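Local coordinates for protein sulfoquinovosidase (Escherichia coli, PDB 5AEG) that hydrolyses sulfoquinovosyl diacylglycerides, the plant sulfolipids, and simple sulfoquinovosides, releasing sulfoquinovose for breakdown by sulfoglycolysis, at residues 300-308 with 333-344. Residues are numbered along the deposited sequence; the frame is centred on the assembly and turned at random.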
loop_
_atom_site.group_PDB
_atom_site.type_symbol
_atom_site.label_atom_id
_atom_site.label_comp_id
_atom_site.label_asym_id
_atom_site.label_seq_id
_atom_site.Cartn_x
_atom_site.Cartn_y
_atom_site.Cartn_z
ATOM N N LYS A 300 -13.996 -14.438 -18.149
ATOM C CA LYS A 300 -13.580 -13.257 -18.859
ATOM C C LYS A 300 -12.508 -12.485 -18.093
ATOM O O LYS A 300 -12.613 -12.254 -16.889
ATOM C CB LYS A 300 -14.814 -12.386 -19.101
ATOM C CG LYS A 300 -15.912 -13.213 -19.799
ATOM C CD LYS A 300 -16.984 -12.457 -20.553
ATOM C CE LYS A 300 -17.757 -11.494 -19.685
ATOM N NZ LYS A 300 -18.650 -12.148 -18.702
ATOM N N ARG A 301 -11.515 -12.045 -18.833
ATOM C CA ARG A 301 -10.388 -11.323 -18.330
ATOM C C ARG A 301 -10.329 -10.063 -19.191
ATOM O O ARG A 301 -10.925 -10.010 -20.254
ATOM C CB ARG A 301 -9.139 -12.215 -18.506
ATOM C CG ARG A 301 -8.284 -12.537 -17.296
ATOM C CD ARG A 301 -8.961 -13.430 -16.274
ATOM N NE ARG A 301 -9.918 -12.676 -15.450
ATOM C CZ ARG A 301 -10.932 -13.188 -14.726
ATOM N NH1 ARG A 301 -11.151 -14.528 -14.650
ATOM N NH2 ARG A 301 -11.736 -12.330 -14.061
ATOM N N VAL A 302 -9.642 -9.036 -18.720
ATOM C CA VAL A 302 -9.397 -7.811 -19.434
ATOM C C VAL A 302 -8.332 -8.166 -20.509
ATOM O O VAL A 302 -7.424 -8.952 -20.235
ATOM C CB VAL A 302 -8.848 -6.742 -18.488
ATOM C CG1 VAL A 302 -8.413 -5.511 -19.224
ATOM C CG2 VAL A 302 -9.897 -6.376 -17.450
ATOM N N MET A 303 -8.459 -7.538 -21.670
ATOM C CA MET A 303 -7.510 -7.652 -22.759
ATOM C C MET A 303 -6.357 -6.697 -22.480
ATOM O O MET A 303 -6.527 -5.443 -22.393
ATOM C CB MET A 303 -8.252 -7.322 -24.097
ATOM C CG MET A 303 -7.414 -7.247 -25.365
ATOM S SD MET A 303 -6.950 -8.897 -25.919
ATOM C CE MET A 303 -8.518 -9.662 -26.292
ATOM N N TRP A 304 -5.141 -7.230 -22.346
ATOM C CA TRP A 304 -4.020 -6.383 -21.962
ATOM C C TRP A 304 -3.337 -5.607 -23.111
ATOM O O TRP A 304 -2.136 -5.776 -23.416
ATOM C CB TRP A 304 -3.001 -7.193 -21.146
ATOM C CG TRP A 304 -3.472 -7.645 -19.793
ATOM C CD1 TRP A 304 -4.702 -7.552 -19.278
ATOM C CD2 TRP A 304 -2.678 -8.270 -18.800
ATOM N NE1 TRP A 304 -4.760 -8.138 -18.027
ATOM C CE2 TRP A 304 -3.511 -8.576 -17.723
ATOM C CE3 TRP A 304 -1.353 -8.645 -18.739
ATOM C CZ2 TRP A 304 -3.041 -9.191 -16.575
ATOM C CZ3 TRP A 304 -0.902 -9.290 -17.563
ATOM C CH2 TRP A 304 -1.733 -9.499 -16.524
ATOM N N ASN A 305 -4.112 -4.791 -23.793
ATOM C CA ASN A 305 -3.595 -3.870 -24.782
ATOM C C ASN A 305 -4.301 -2.527 -24.564
ATOM O O ASN A 305 -5.488 -2.432 -24.785
ATOM C CB ASN A 305 -3.851 -4.423 -26.198
ATOM C CG ASN A 305 -3.020 -3.682 -27.249
ATOM O OD1 ASN A 305 -1.815 -3.843 -27.314
ATOM N ND2 ASN A 305 -3.636 -2.774 -27.947
ATOM N N TRP A 306 -3.515 -1.510 -24.214
ATOM C CA TRP A 306 -3.970 -0.278 -23.548
ATOM C C TRP A 306 -4.381 0.798 -24.572
ATOM O O TRP A 306 -3.816 1.889 -24.711
ATOM C CB TRP A 306 -2.953 0.195 -22.483
ATOM C CG TRP A 306 -2.360 -0.942 -21.765
ATOM C CD1 TRP A 306 -1.034 -1.259 -21.684
ATOM C CD2 TRP A 306 -3.031 -1.889 -20.977
ATOM N NE1 TRP A 306 -0.847 -2.379 -20.955
ATOM C CE2 TRP A 306 -2.059 -2.828 -20.551
ATOM C CE3 TRP A 306 -4.384 -2.127 -20.689
ATOM C CZ2 TRP A 306 -2.365 -3.873 -19.756
ATOM C CZ3 TRP A 306 -4.687 -3.190 -19.890
ATOM C CH2 TRP A 306 -3.701 -4.048 -19.441
ATOM N N LYS A 307 -5.497 0.448 -25.214
ATOM C CA LYS A 307 -6.134 1.312 -26.163
ATOM C C LYS A 307 -7.623 1.008 -26.145
ATOM O O LYS A 307 -8.029 -0.163 -25.990
ATOM C CB LYS A 307 -5.510 0.982 -27.507
ATOM C CG LYS A 307 -5.824 1.880 -28.678
ATOM C CD LYS A 307 -4.656 1.779 -29.705
ATOM C CE LYS A 307 -4.065 0.358 -30.007
ATOM N NZ LYS A 307 -2.554 0.230 -29.968
ATOM N N TRP A 308 -8.437 2.027 -26.335
ATOM C CA TRP A 308 -9.920 1.899 -26.299
ATOM C C TRP A 308 -10.374 0.895 -27.340
ATOM O O TRP A 308 -9.938 0.959 -28.464
ATOM C CB TRP A 308 -10.583 3.282 -26.542
ATOM C CG TRP A 308 -11.967 3.233 -26.952
ATOM C CD1 TRP A 308 -12.930 2.430 -26.502
ATOM C CD2 TRP A 308 -12.548 4.007 -27.988
ATOM N NE1 TRP A 308 -14.096 2.665 -27.149
ATOM C CE2 TRP A 308 -13.903 3.632 -28.070
ATOM C CE3 TRP A 308 -12.057 5.007 -28.838
ATOM C CZ2 TRP A 308 -14.825 4.210 -29.009
ATOM C CZ3 TRP A 308 -12.989 5.630 -29.773
ATOM C CH2 TRP A 308 -14.357 5.202 -29.834
ATOM N N TYR A 333 -8.059 1.283 -16.959
ATOM C CA TYR A 333 -7.162 0.322 -16.360
ATOM C C TYR A 333 -5.917 0.218 -17.243
ATOM O O TYR A 333 -6.039 0.160 -18.505
ATOM C CB TYR A 333 -7.842 -1.058 -16.269
ATOM C CG TYR A 333 -6.989 -2.176 -15.778
ATOM C CD1 TYR A 333 -6.047 -2.819 -16.629
ATOM C CD2 TYR A 333 -7.107 -2.672 -14.503
ATOM C CE1 TYR A 333 -5.234 -3.829 -16.143
ATOM C CE2 TYR A 333 -6.296 -3.704 -14.024
ATOM C CZ TYR A 333 -5.349 -4.270 -14.854
ATOM O OH TYR A 333 -4.576 -5.270 -14.429
ATOM N N ILE A 334 -4.767 0.075 -16.581
ATOM C CA ILE A 334 -3.495 -0.184 -17.235
ATOM C C ILE A 334 -2.573 -0.937 -16.264
ATOM O O ILE A 334 -2.705 -0.809 -15.018
ATOM C CB ILE A 334 -2.853 1.117 -17.796
ATOM C CG1 ILE A 334 -1.588 0.739 -18.602
ATOM C CG2 ILE A 334 -2.458 2.141 -16.747
ATOM C CD1 ILE A 334 -1.133 1.877 -19.478
ATOM N N ASN A 335 -1.674 -1.764 -16.819
ATOM C CA ASN A 335 -0.642 -2.424 -16.077
ATOM C C ASN A 335 0.673 -2.411 -16.901
ATOM O O ASN A 335 0.617 -1.966 -18.062
ATOM C CB ASN A 335 -1.098 -3.749 -15.556
ATOM C CG ASN A 335 -1.134 -4.852 -16.559
ATOM O OD1 ASN A 335 -0.279 -5.001 -17.393
ATOM N ND2 ASN A 335 -2.076 -5.722 -16.389
ATOM N N PRO A 336 1.785 -2.852 -16.312
ATOM C CA PRO A 336 3.056 -2.608 -17.008
ATOM C C PRO A 336 3.479 -3.817 -17.845
ATOM O O PRO A 336 4.676 -3.974 -18.119
ATOM C CB PRO A 336 3.979 -2.294 -15.853
ATOM C CG PRO A 336 3.524 -3.298 -14.796
ATOM C CD PRO A 336 2.031 -3.429 -14.963
ATOM N N TYR A 337 2.501 -4.641 -18.274
ATOM C CA TYR A 337 2.692 -5.733 -19.225
ATOM C C TYR A 337 1.863 -5.423 -20.496
ATOM O O TYR A 337 0.998 -4.527 -20.496
ATOM C CB TYR A 337 2.211 -7.056 -18.694
ATOM C CG TYR A 337 2.733 -7.467 -17.314
ATOM C CD1 TYR A 337 3.980 -8.102 -17.159
ATOM C CD2 TYR A 337 1.927 -7.325 -16.177
ATOM C CE1 TYR A 337 4.406 -8.543 -15.888
ATOM C CE2 TYR A 337 2.364 -7.685 -14.932
ATOM C CZ TYR A 337 3.591 -8.353 -14.760
ATOM O OH TYR A 337 4.005 -8.761 -13.461
ATOM N N VAL A 338 2.165 -6.155 -21.554
ATOM C CA VAL A 338 1.484 -5.965 -22.843
ATOM C C VAL A 338 1.256 -7.329 -23.468
ATOM O O VAL A 338 2.190 -8.104 -23.650
ATOM C CB VAL A 338 2.236 -5.023 -23.782
ATOM C CG1 VAL A 338 2.042 -3.566 -23.428
ATOM C CG2 VAL A 338 3.726 -5.338 -23.873
ATOM N N ALA A 339 0.017 -7.588 -23.858
ATOM C CA ALA A 339 -0.365 -8.867 -24.415
ATOM C C ALA A 339 0.476 -9.163 -25.717
ATOM O O ALA A 339 0.463 -8.384 -26.662
ATOM C CB ALA A 339 -1.827 -8.837 -24.787
ATOM N N SER A 340 1.065 -10.326 -25.769
ATOM C CA SER A 340 2.071 -10.647 -26.822
ATOM C C SER A 340 1.480 -10.712 -28.229
ATOM O O SER A 340 2.206 -10.487 -29.204
ATOM C CB SER A 340 2.783 -11.940 -26.497
ATOM O OG SER A 340 1.842 -12.958 -26.515
ATOM N N ASP A 341 0.181 -10.986 -28.340
ATOM C CA ASP A 341 -0.482 -11.051 -29.643
ATOM C C ASP A 341 -1.089 -9.731 -30.111
ATOM O O ASP A 341 -1.827 -9.754 -31.055
ATOM C CB ASP A 341 -1.543 -12.138 -29.616
ATOM C CG ASP A 341 -2.674 -11.859 -28.586
ATOM O OD1 ASP A 341 -2.520 -11.124 -27.561
ATOM O OD2 ASP A 341 -3.729 -12.463 -28.745
ATOM N N LYS A 342 -0.827 -8.595 -29.458
ATOM C CA LYS A 342 -1.460 -7.299 -29.794
ATOM C C LYS A 342 -0.431 -6.286 -30.106
ATOM O O LYS A 342 0.769 -6.541 -29.932
ATOM C CB LYS A 342 -2.412 -6.846 -28.637
ATOM C CG LYS A 342 -3.532 -7.857 -28.429
ATOM C CD LYS A 342 -4.585 -7.625 -29.529
ATOM C CE LYS A 342 -5.635 -8.710 -29.555
ATOM N NZ LYS A 342 -6.443 -8.502 -30.752
ATOM N N ASP A 343 -0.906 -5.121 -30.513
ATOM C CA ASP A 343 -0.151 -4.045 -31.150
ATOM C C ASP A 343 0.958 -3.515 -30.313
ATOM O O ASP A 343 2.075 -3.301 -30.808
ATOM C CB ASP A 343 -1.061 -2.809 -31.313
ATOM C CG ASP A 343 -2.036 -2.936 -32.413
ATOM O OD1 ASP A 343 -1.922 -3.925 -33.198
ATOM O OD2 ASP A 343 -2.913 -2.025 -32.478
ATOM N N LEU A 344 0.638 -3.166 -29.046
ATOM C CA LEU A 344 1.678 -2.519 -28.226
ATOM C C LEU A 344 2.876 -3.392 -28.023
ATOM O O LEU A 344 3.976 -2.853 -28.010
ATOM C CB LEU A 344 1.197 -2.053 -26.822
ATOM C CG LEU A 344 0.104 -1.008 -26.862
ATOM C CD1 LEU A 344 -0.340 -0.647 -25.437
ATOM C CD2 LEU A 344 0.582 0.278 -27.543
HETATM O O HOH W 1 -5.995 -7.703 -15.523
HETATM O O HOH W 2 0.138 -5.551 -26.612
#
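The Trp306 indole has Ile334 over one face, where CG1 stands 3.7 Å from the centroid of the five-membered ring, a CH-pi contact only 12° off the ring normal; the backbone carbonyl carbon of Trp304 lies over the opposite face. At its edge, Trp306 NE1 donates to Tyr337 O at 2.9 Å, the acceptor lying in the ring plane, which, with the packing on both faces, helps to set the rotation of the indole. Asn335 ND2 sits 3.4 Å above the plane of the Trp304 ring, over its centre, with amide and indole planes 83° apart. That amide cannot easily turn: ND2 donates to Tyr333 OH, and OD1 accepts from Tyr337 N in an Asx turn. Trp304 NE1 also reaches Tyr333 OH through a water. Further along, Ala339 N bonds Trp304 O at 2.8 Å, nearly straight. Asn305 OD1 accepts from Leu344 N at 3.1 Å, on a lone pair; a chi1 of -165° swings CG away from the backbone N and toward the start of helix 343-351. Tyr333 OH also bonds Asp405, the nucleophile, and Trp304 belongs to the sulfolipid-binding site. The contact thus joins a substrate-binding loop to the C-terminal end of strand 329-334, where TIM-barrel glycosidases of family 31 build their active site.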